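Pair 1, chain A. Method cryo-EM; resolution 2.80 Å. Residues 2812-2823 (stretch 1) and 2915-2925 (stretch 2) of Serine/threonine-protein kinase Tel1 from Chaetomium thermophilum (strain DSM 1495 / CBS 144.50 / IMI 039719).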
# COMPACT_ATOMS: atom_id res chain seq x y z
N LYS A 2812 10.13 -27.96 -3.72
CA LYS A 2812 9.06 -28.76 -3.14
C LYS A 2812 7.78 -27.98 -2.89
O LYS A 2812 6.81 -28.15 -3.61
CB LYS A 2812 9.58 -29.41 -1.86
CG LYS A 2812 10.95 -30.01 -2.05
CD LYS A 2812 11.17 -31.22 -1.19
CE LYS A 2812 11.29 -30.85 0.27
NZ LYS A 2812 11.64 -32.04 1.09
N THR A 2813 7.79 -27.07 -1.92
CA THR A 2813 6.63 -26.23 -1.67
C THR A 2813 6.81 -24.80 -2.17
O THR A 2813 5.83 -24.08 -2.30
CB THR A 2813 6.28 -26.18 -0.17
OG1 THR A 2813 7.46 -26.42 0.60
CG2 THR A 2813 5.26 -27.23 0.17
N GLU A 2814 8.04 -24.39 -2.44
CA GLU A 2814 8.29 -23.08 -3.01
C GLU A 2814 7.89 -23.05 -4.47
O GLU A 2814 7.87 -24.07 -5.16
CB GLU A 2814 9.76 -22.74 -2.88
CG GLU A 2814 10.43 -23.46 -1.75
CD GLU A 2814 10.13 -22.82 -0.43
OE1 GLU A 2814 9.74 -21.63 -0.43
OE2 GLU A 2814 10.28 -23.49 0.61
N GLY A 2815 7.57 -21.86 -4.95
CA GLY A 2815 7.25 -21.74 -6.35
C GLY A 2815 5.77 -21.77 -6.62
O GLY A 2815 5.06 -20.88 -6.17
N VAL A 2816 5.29 -22.79 -7.31
CA VAL A 2816 3.90 -22.80 -7.75
C VAL A 2816 2.96 -22.98 -6.57
O VAL A 2816 1.93 -22.31 -6.48
CB VAL A 2816 3.69 -23.88 -8.82
CG1 VAL A 2816 2.25 -23.93 -9.26
CG2 VAL A 2816 4.57 -23.61 -10.00
N PHE A 2817 3.29 -23.88 -5.64
CA PHE A 2817 2.37 -24.18 -4.56
C PHE A 2817 2.18 -23.00 -3.63
O PHE A 2817 1.06 -22.63 -3.30
CB PHE A 2817 2.84 -25.40 -3.78
CG PHE A 2817 1.96 -25.75 -2.63
CD1 PHE A 2817 0.74 -26.33 -2.83
CD2 PHE A 2817 2.35 -25.49 -1.34
CE1 PHE A 2817 -0.07 -26.65 -1.78
CE2 PHE A 2817 1.54 -25.80 -0.29
CZ PHE A 2817 0.33 -26.38 -0.52
N ARG A 2818 3.28 -22.38 -3.20
CA ARG A 2818 3.18 -21.29 -2.25
C ARG A 2818 2.56 -20.05 -2.87
O ARG A 2818 1.74 -19.37 -2.25
CB ARG A 2818 4.56 -20.99 -1.69
CG ARG A 2818 4.54 -20.29 -0.38
CD ARG A 2818 5.93 -20.12 0.15
NE ARG A 2818 6.50 -21.38 0.57
CZ ARG A 2818 6.53 -21.80 1.83
NH1 ARG A 2818 7.07 -22.96 2.13
NH2 ARG A 2818 6.02 -21.05 2.78
N ARG A 2819 2.91 -19.75 -4.12
CA ARG A 2819 2.31 -18.61 -4.80
C ARG A 2819 0.83 -18.83 -5.04
O ARG A 2819 0.04 -17.89 -4.93
CB ARG A 2819 3.02 -18.35 -6.12
CG ARG A 2819 4.46 -17.94 -5.98
CD ARG A 2819 4.67 -16.51 -6.32
NE ARG A 2819 4.33 -16.23 -7.70
CZ ARG A 2819 4.24 -15.00 -8.20
NH1 ARG A 2819 3.92 -14.82 -9.47
NH2 ARG A 2819 4.45 -13.96 -7.41
N CYS A 2820 0.42 -20.05 -5.37
CA CYS A 2820 -0.99 -20.29 -5.61
C CYS A 2820 -1.79 -20.32 -4.32
O CYS A 2820 -2.95 -19.90 -4.30
CB CYS A 2820 -1.18 -21.58 -6.40
SG CYS A 2820 -0.71 -21.43 -8.11
N CYS A 2821 -1.19 -20.80 -3.23
CA CYS A 2821 -1.81 -20.66 -1.92
C CYS A 2821 -2.03 -19.19 -1.58
O CYS A 2821 -3.10 -18.82 -1.08
CB CYS A 2821 -0.94 -21.32 -0.85
SG CYS A 2821 -1.07 -23.08 -0.73
N GLU A 2822 -1.05 -18.34 -1.85
CA GLU A 2822 -1.18 -16.92 -1.53
C GLU A 2822 -2.23 -16.24 -2.40
O GLU A 2822 -3.00 -15.43 -1.91
CB GLU A 2822 0.16 -16.23 -1.66
CG GLU A 2822 1.08 -16.49 -0.49
CD GLU A 2822 2.52 -16.17 -0.79
OE1 GLU A 2822 2.79 -15.55 -1.84
OE2 GLU A 2822 3.40 -16.55 0.02
N PHE A 2823 -2.27 -16.56 -3.70
CA PHE A 2823 -3.29 -15.97 -4.56
C PHE A 2823 -4.69 -16.42 -4.15
O PHE A 2823 -5.62 -15.61 -4.11
CB PHE A 2823 -3.04 -16.34 -6.02
CG PHE A 2823 -1.84 -15.70 -6.60
CD1 PHE A 2823 -1.55 -14.38 -6.35
CD2 PHE A 2823 -0.98 -16.42 -7.40
CE1 PHE A 2823 -0.43 -13.80 -6.88
CE2 PHE A 2823 0.14 -15.84 -7.92
CZ PHE A 2823 0.41 -14.53 -7.67
N SER A 2915 -0.51 -10.64 7.13
CA SER A 2915 -0.42 -10.64 5.69
C SER A 2915 -0.66 -12.04 5.15
O SER A 2915 -0.69 -13.02 5.89
CB SER A 2915 0.94 -10.11 5.24
OG SER A 2915 1.99 -10.84 5.83
N VAL A 2916 -0.86 -12.13 3.84
CA VAL A 2916 -1.10 -13.43 3.23
C VAL A 2916 0.17 -14.27 3.28
O VAL A 2916 0.11 -15.48 3.51
CB VAL A 2916 -1.63 -13.26 1.80
CG1 VAL A 2916 -2.01 -14.58 1.25
CG2 VAL A 2916 -2.82 -12.37 1.79
N MET A 2917 1.32 -13.64 3.07
CA MET A 2917 2.59 -14.36 3.13
C MET A 2917 2.80 -15.01 4.49
O MET A 2917 3.14 -16.19 4.58
CB MET A 2917 3.74 -13.41 2.82
CG MET A 2917 5.09 -14.08 2.80
SD MET A 2917 6.49 -12.99 3.12
CE MET A 2917 6.16 -12.51 4.81
N ALA A 2918 2.60 -14.25 5.57
CA ALA A 2918 2.82 -14.79 6.90
C ALA A 2918 1.82 -15.87 7.25
O ALA A 2918 2.16 -16.87 7.88
CB ALA A 2918 2.76 -13.66 7.92
N THR A 2919 0.56 -15.69 6.83
CA THR A 2919 -0.46 -16.70 7.09
C THR A 2919 -0.14 -18.00 6.39
O THR A 2919 -0.22 -19.08 7.00
CB THR A 2919 -1.82 -16.18 6.64
OG1 THR A 2919 -2.00 -14.85 7.13
CG2 THR A 2919 -2.90 -17.05 7.17
N VAL A 2920 0.23 -17.93 5.11
CA VAL A 2920 0.57 -19.14 4.37
C VAL A 2920 1.83 -19.79 4.93
O VAL A 2920 1.93 -21.02 4.98
CB VAL A 2920 0.71 -18.81 2.88
CG1 VAL A 2920 1.20 -20.01 2.11
CG2 VAL A 2920 -0.61 -18.37 2.33
N ASN A 2921 2.80 -18.99 5.38
CA ASN A 2921 3.98 -19.56 6.01
C ASN A 2921 3.60 -20.36 7.25
O ASN A 2921 4.08 -21.48 7.44
CB ASN A 2921 4.97 -18.47 6.39
CG ASN A 2921 5.70 -17.91 5.21
OD1 ASN A 2921 5.36 -18.20 4.08
ND2 ASN A 2921 6.69 -17.09 5.47
N ASP A 2922 2.75 -19.80 8.10
CA ASP A 2922 2.36 -20.50 9.31
C ASP A 2922 1.58 -21.77 8.98
O ASP A 2922 1.77 -22.81 9.62
CB ASP A 2922 1.54 -19.58 10.20
CG ASP A 2922 1.86 -19.76 11.66
OD1 ASP A 2922 2.85 -20.45 11.98
OD2 ASP A 2922 1.12 -19.21 12.51
N LEU A 2923 0.70 -21.71 7.97
CA LEU A 2923 -0.08 -22.88 7.60
C LEU A 2923 0.80 -24.00 7.07
O LEU A 2923 0.61 -25.16 7.44
CB LEU A 2923 -1.13 -22.50 6.56
CG LEU A 2923 -2.29 -21.66 7.04
CD1 LEU A 2923 -3.15 -21.30 5.88
CD2 LEU A 2923 -3.07 -22.43 8.05
N ILE A 2924 1.75 -23.68 6.20
CA ILE A 2924 2.62 -24.71 5.66
C ILE A 2924 3.59 -25.21 6.72
O ILE A 2924 4.05 -26.35 6.66
CB ILE A 2924 3.36 -24.19 4.41
CG1 ILE A 2924 2.36 -23.79 3.34
CG2 ILE A 2924 4.25 -25.24 3.84
CD1 ILE A 2924 2.99 -23.44 2.04
N ASN A 2925 3.90 -24.39 7.73
CA ASN A 2925 4.72 -24.89 8.82
C ASN A 2925 3.96 -25.91 9.66
O ASN A 2925 4.52 -26.94 10.04
CB ASN A 2925 5.19 -23.74 9.71
CG ASN A 2925 6.42 -23.06 9.19
OD1 ASN A 2925 6.56 -21.86 9.32
ND2 ASN A 2925 7.31 -23.83 8.58

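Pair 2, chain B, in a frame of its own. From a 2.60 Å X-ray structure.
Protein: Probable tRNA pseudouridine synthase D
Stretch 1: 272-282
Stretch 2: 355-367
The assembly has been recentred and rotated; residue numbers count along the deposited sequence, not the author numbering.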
# COMPACT_ATOMS: atom_id res chain seq x y z
N GLY B 272 0.58 -9.02 7.85
CA GLY B 272 0.01 -7.78 8.33
C GLY B 272 0.65 -7.47 9.66
O GLY B 272 1.34 -6.45 9.79
N TYR B 273 0.45 -8.35 10.65
CA TYR B 273 1.00 -8.18 11.99
C TYR B 273 2.46 -7.80 11.95
O TYR B 273 2.97 -7.16 12.86
CB TYR B 273 0.85 -9.47 12.81
CG TYR B 273 1.32 -9.33 14.24
CD1 TYR B 273 0.82 -8.31 15.06
CD2 TYR B 273 2.22 -10.24 14.80
CE1 TYR B 273 1.21 -8.20 16.40
CE2 TYR B 273 2.61 -10.14 16.14
CZ TYR B 273 2.10 -9.12 16.93
OH TYR B 273 2.49 -9.02 18.25
N GLN B 274 3.13 -8.22 10.88
CA GLN B 274 4.53 -7.91 10.69
C GLN B 274 4.66 -6.47 10.25
O GLN B 274 5.51 -5.72 10.74
CB GLN B 274 5.15 -8.81 9.63
CG GLN B 274 5.56 -10.15 10.16
CD GLN B 274 6.21 -11.01 9.12
OE1 GLN B 274 6.70 -12.09 9.42
NE2 GLN B 274 6.20 -10.54 7.87
N SER B 275 3.80 -6.09 9.31
CA SER B 275 3.81 -4.73 8.81
C SER B 275 3.49 -3.81 9.99
O SER B 275 4.04 -2.71 10.10
CB SER B 275 2.78 -4.60 7.69
OG SER B 275 3.14 -5.45 6.62
N TYR B 276 2.63 -4.27 10.88
CA TYR B 276 2.26 -3.50 12.05
C TYR B 276 3.51 -3.19 12.87
O TYR B 276 3.86 -2.02 13.11
CB TYR B 276 1.29 -4.30 12.89
CG TYR B 276 1.02 -3.71 14.24
CD1 TYR B 276 0.29 -2.53 14.38
CD2 TYR B 276 1.46 -4.35 15.40
CE1 TYR B 276 0.01 -2.01 15.64
CE2 TYR B 276 1.18 -3.84 16.66
CZ TYR B 276 0.46 -2.68 16.77
OH TYR B 276 0.18 -2.19 18.03
N ILE B 277 4.19 -4.25 13.30
CA ILE B 277 5.39 -4.13 14.10
C ILE B 277 6.41 -3.27 13.37
O ILE B 277 7.09 -2.42 13.97
CB ILE B 277 5.97 -5.52 14.40
CG1 ILE B 277 4.99 -6.28 15.30
CG2 ILE B 277 7.35 -5.38 15.04
CD1 ILE B 277 5.19 -7.80 15.40
N TYR B 278 6.50 -3.46 12.07
CA TYR B 278 7.43 -2.69 11.28
C TYR B 278 7.14 -1.17 11.38
O TYR B 278 8.07 -0.36 11.45
CB TYR B 278 7.41 -3.18 9.84
CG TYR B 278 8.03 -2.22 8.87
CD1 TYR B 278 7.32 -1.12 8.42
CD2 TYR B 278 9.32 -2.41 8.42
CE1 TYR B 278 7.89 -0.23 7.53
CE2 TYR B 278 9.89 -1.53 7.53
CZ TYR B 278 9.17 -0.44 7.08
OH TYR B 278 9.73 0.42 6.17
N ASN B 279 5.87 -0.79 11.38
CA ASN B 279 5.49 0.62 11.48
C ASN B 279 5.97 1.20 12.80
O ASN B 279 6.64 2.23 12.83
CB ASN B 279 3.97 0.78 11.39
CG ASN B 279 3.46 0.74 9.97
OD1 ASN B 279 2.39 0.19 9.71
ND2 ASN B 279 4.22 1.33 9.05
N ILE B 280 5.59 0.55 13.88
CA ILE B 280 5.99 1.00 15.21
C ILE B 280 7.48 1.27 15.20
O ILE B 280 7.92 2.38 15.50
CB ILE B 280 5.68 -0.08 16.24
CG1 ILE B 280 4.22 -0.51 16.10
CG2 ILE B 280 5.93 0.44 17.62
CD1 ILE B 280 3.81 -1.57 17.06
N ILE B 281 8.25 0.24 14.83
CA ILE B 281 9.71 0.34 14.78
C ILE B 281 10.21 1.55 14.02
O ILE B 281 11.08 2.28 14.49
CB ILE B 281 10.33 -0.92 14.14
CG1 ILE B 281 10.19 -2.11 15.11
CG2 ILE B 281 11.80 -0.67 13.78
CD1 ILE B 281 10.51 -3.46 14.49
N LEU B 282 9.65 1.77 12.83
CA LEU B 282 10.05 2.90 12.00
C LEU B 282 9.84 4.23 12.71
O LEU B 282 10.58 5.20 12.48
CB LEU B 282 9.26 2.89 10.70
CG LEU B 282 10.07 3.34 9.50
CD1 LEU B 282 9.19 3.23 8.25
CD2 LEU B 282 10.58 4.77 9.68
N GLU B 355 18.71 -1.32 19.69
CA GLU B 355 17.97 -1.07 20.92
C GLU B 355 16.52 -0.75 20.59
O GLU B 355 15.61 -1.18 21.30
CB GLU B 355 18.57 0.10 21.69
CG GLU B 355 19.80 -0.25 22.48
CD GLU B 355 20.29 0.90 23.32
OE1 GLU B 355 20.61 1.97 22.73
OE2 GLU B 355 20.36 0.75 24.57
N ILE B 356 16.31 0.02 19.53
CA ILE B 356 14.96 0.39 19.14
C ILE B 356 14.17 -0.85 18.74
O ILE B 356 13.05 -1.05 19.21
CB ILE B 356 14.97 1.35 17.95
CG1 ILE B 356 15.71 2.64 18.33
CG2 ILE B 356 13.55 1.63 17.50
CD1 ILE B 356 15.90 3.63 17.21
N GLU B 357 14.77 -1.67 17.89
CA GLU B 357 14.11 -2.88 17.42
C GLU B 357 13.74 -3.78 18.59
O GLU B 357 12.60 -4.23 18.71
CB GLU B 357 15.02 -3.61 16.41
CG GLU B 357 15.54 -2.71 15.27
CD GLU B 357 16.15 -3.48 14.11
OE1 GLU B 357 16.64 -2.83 13.15
OE2 GLU B 357 16.15 -4.73 14.15
N ASN B 358 14.70 -4.03 19.47
CA ASN B 358 14.43 -4.88 20.63
C ASN B 358 13.47 -4.20 21.60
O ASN B 358 12.81 -4.87 22.39
CB ASN B 358 15.76 -5.25 21.31
CG ASN B 358 16.56 -6.27 20.51
OD1 ASN B 358 16.20 -7.45 20.45
ND2 ASN B 358 17.64 -5.82 19.88
N GLY B 359 13.38 -2.88 21.53
CA GLY B 359 12.48 -2.17 22.41
C GLY B 359 11.03 -2.19 21.93
O GLY B 359 10.11 -1.84 22.67
N VAL B 360 10.82 -2.58 20.68
CA VAL B 360 9.47 -2.65 20.15
C VAL B 360 8.94 -4.06 20.36
O VAL B 360 7.77 -4.26 20.69
CB VAL B 360 9.41 -2.30 18.64
CG1 VAL B 360 8.00 -2.50 18.11
CG2 VAL B 360 9.83 -0.86 18.43
N LEU B 361 9.80 -5.05 20.18
CA LEU B 361 9.40 -6.43 20.36
C LEU B 361 9.17 -6.68 21.84
O LEU B 361 8.38 -7.53 22.21
CB LEU B 361 10.50 -7.36 19.87
CG LEU B 361 11.12 -6.91 18.54
CD1 LEU B 361 12.34 -7.79 18.24
CD2 LEU B 361 10.10 -6.98 17.42
N LYS B 362 9.86 -5.91 22.68
CA LYS B 362 9.75 -6.06 24.12
C LYS B 362 8.40 -5.60 24.66
O LYS B 362 7.64 -6.40 25.20
CB LYS B 362 10.88 -5.29 24.82
CG LYS B 362 11.07 -5.64 26.29
CD LYS B 362 12.23 -4.86 26.89
CE LYS B 362 12.46 -5.21 28.35
NZ LYS B 362 13.57 -4.38 28.92
N GLU B 363 8.10 -4.31 24.51
CA GLU B 363 6.83 -3.77 25.00
C GLU B 363 5.65 -4.48 24.36
O GLU B 363 4.60 -4.66 24.98
CB GLU B 363 6.73 -2.26 24.71
CG GLU B 363 6.64 -1.89 23.24
CD GLU B 363 6.30 -0.41 23.01
OE1 GLU B 363 6.36 0.06 21.85
OE2 GLU B 363 5.97 0.28 24.00
N LEU B 364 5.82 -4.89 23.11
CA LEU B 364 4.76 -5.57 22.39
C LEU B 364 4.64 -7.03 22.82
O LEU B 364 3.71 -7.73 22.42
CB LEU B 364 5.02 -5.48 20.89
CG LEU B 364 3.92 -4.81 20.05
CD1 LEU B 364 3.52 -3.46 20.63
CD2 LEU B 364 4.44 -4.65 18.63
N GLY B 365 5.58 -7.47 23.65
CA GLY B 365 5.57 -8.85 24.12
C GLY B 365 5.65 -9.84 22.98
O GLY B 365 5.14 -10.95 23.08
N VAL B 366 6.30 -9.43 21.90
CA VAL B 366 6.46 -10.28 20.72
C VAL B 366 7.53 -11.32 20.97
O VAL B 366 8.52 -11.06 21.65
CB VAL B 366 6.90 -9.46 19.50
CG1 VAL B 366 6.93 -10.36 18.27
CG2 VAL B 366 5.96 -8.30 19.30
N SER B 367 7.33 -12.51 20.38
CA SER B 367 8.27 -13.62 20.51
C SER B 367 8.64 -14.21 19.14
O SER B 367 7.78 -14.71 18.43
CB SER B 367 7.65 -14.72 21.38
OG SER B 367 6.41 -15.16 20.84
O HOH W 1 1.29 -6.97 20.10

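What sets the two contacts apart most sharply? Two matched positions differ most: Arg2818(A) in pair 1 falls on Ile277(B) in pair 2, and Asn2921(A) on Leu361(B). In pair 1 the arginine reaches across the helices with NH2 3.2 Å from OD1 of Asn2921(A), a weak hydrogen bond because the N-H points poorly at the oxygen. In pair 2 the same place is purely apolar, with Ile277(B) CG2 4.0 Å from Leu361(B) CD2, and no hydrogen bond links the stretches directly.

What backbone arrangement do they share? In each, two helices run at a steep angle, 123° between their N-to-C directions in pair 1 and 129° in pair 2, with axes approaching to 9.5 Å and 9.4 Å. Fourteen central residues superpose with an RMSD of 0.6 Å, and the buried areas are similar, 416 and 461 Å².

Which position stays the same, and what packs on it? Val2920(A) matches Val360(B), and both point toward the opposing helix with chi1 in t. Cys2821(A) offers its CB to Val2920(A) CG1 at 3.9 Å, while its counterpart Ile280(B) brings CG2 to 3.6 Å from Val360(B) CG1. Next to them, Glu2822(A) matches Ile281(B). The glutamate packs through its aliphatic part, CG lying 3.8 Å from Val2920(A) CG2, much as Ile281(B) CG1 lies 3.6 Å from Val360(B) CG2. The glutamate's CG thus takes up a packing role like that of Ile281(B) CG1, while its OE2 lies 3.9 Å from Met2917(A) CA.

How is the other end of the contact filled? Ile2924(A) matches Leu364(B), and both point toward the partner helix. Ile2924(A) CD1 lies 3.6 Å from Phe2817(A) CE2, at the ring edge, and also sits over one face of the Arg2818(A) guanidinium, 3.9 Å from its CZ, so the charged group is flanked by a methyl. Leu364(B) CD2 meets Tyr276(B) CE2, the ring matching Phe2817(A), at 3.9 Å, and comes within 3.7 Å of Ile277(B) CG1 and 3.5 Å of Ile280(B) CD1. One methyl therefore bridges three side chains.

Where do the backbones part? Asn2925(A) lies in a continuing helix, whereas its match Gly365(B) has positive phi, which favours glycine, and forms a Schellman motif. Within pair 2, Val366(B) CG2 lies 4.0 Å from Ile277(B) CD1 and 3.7 Å from Tyr273(B) OH. The O of water 1 is hydrogen-bonded to Tyr273(B) OH at 3.0 Å and donates a weak bond to Leu364(B) O at 3.4 Å, supplying a polar link between the stretches.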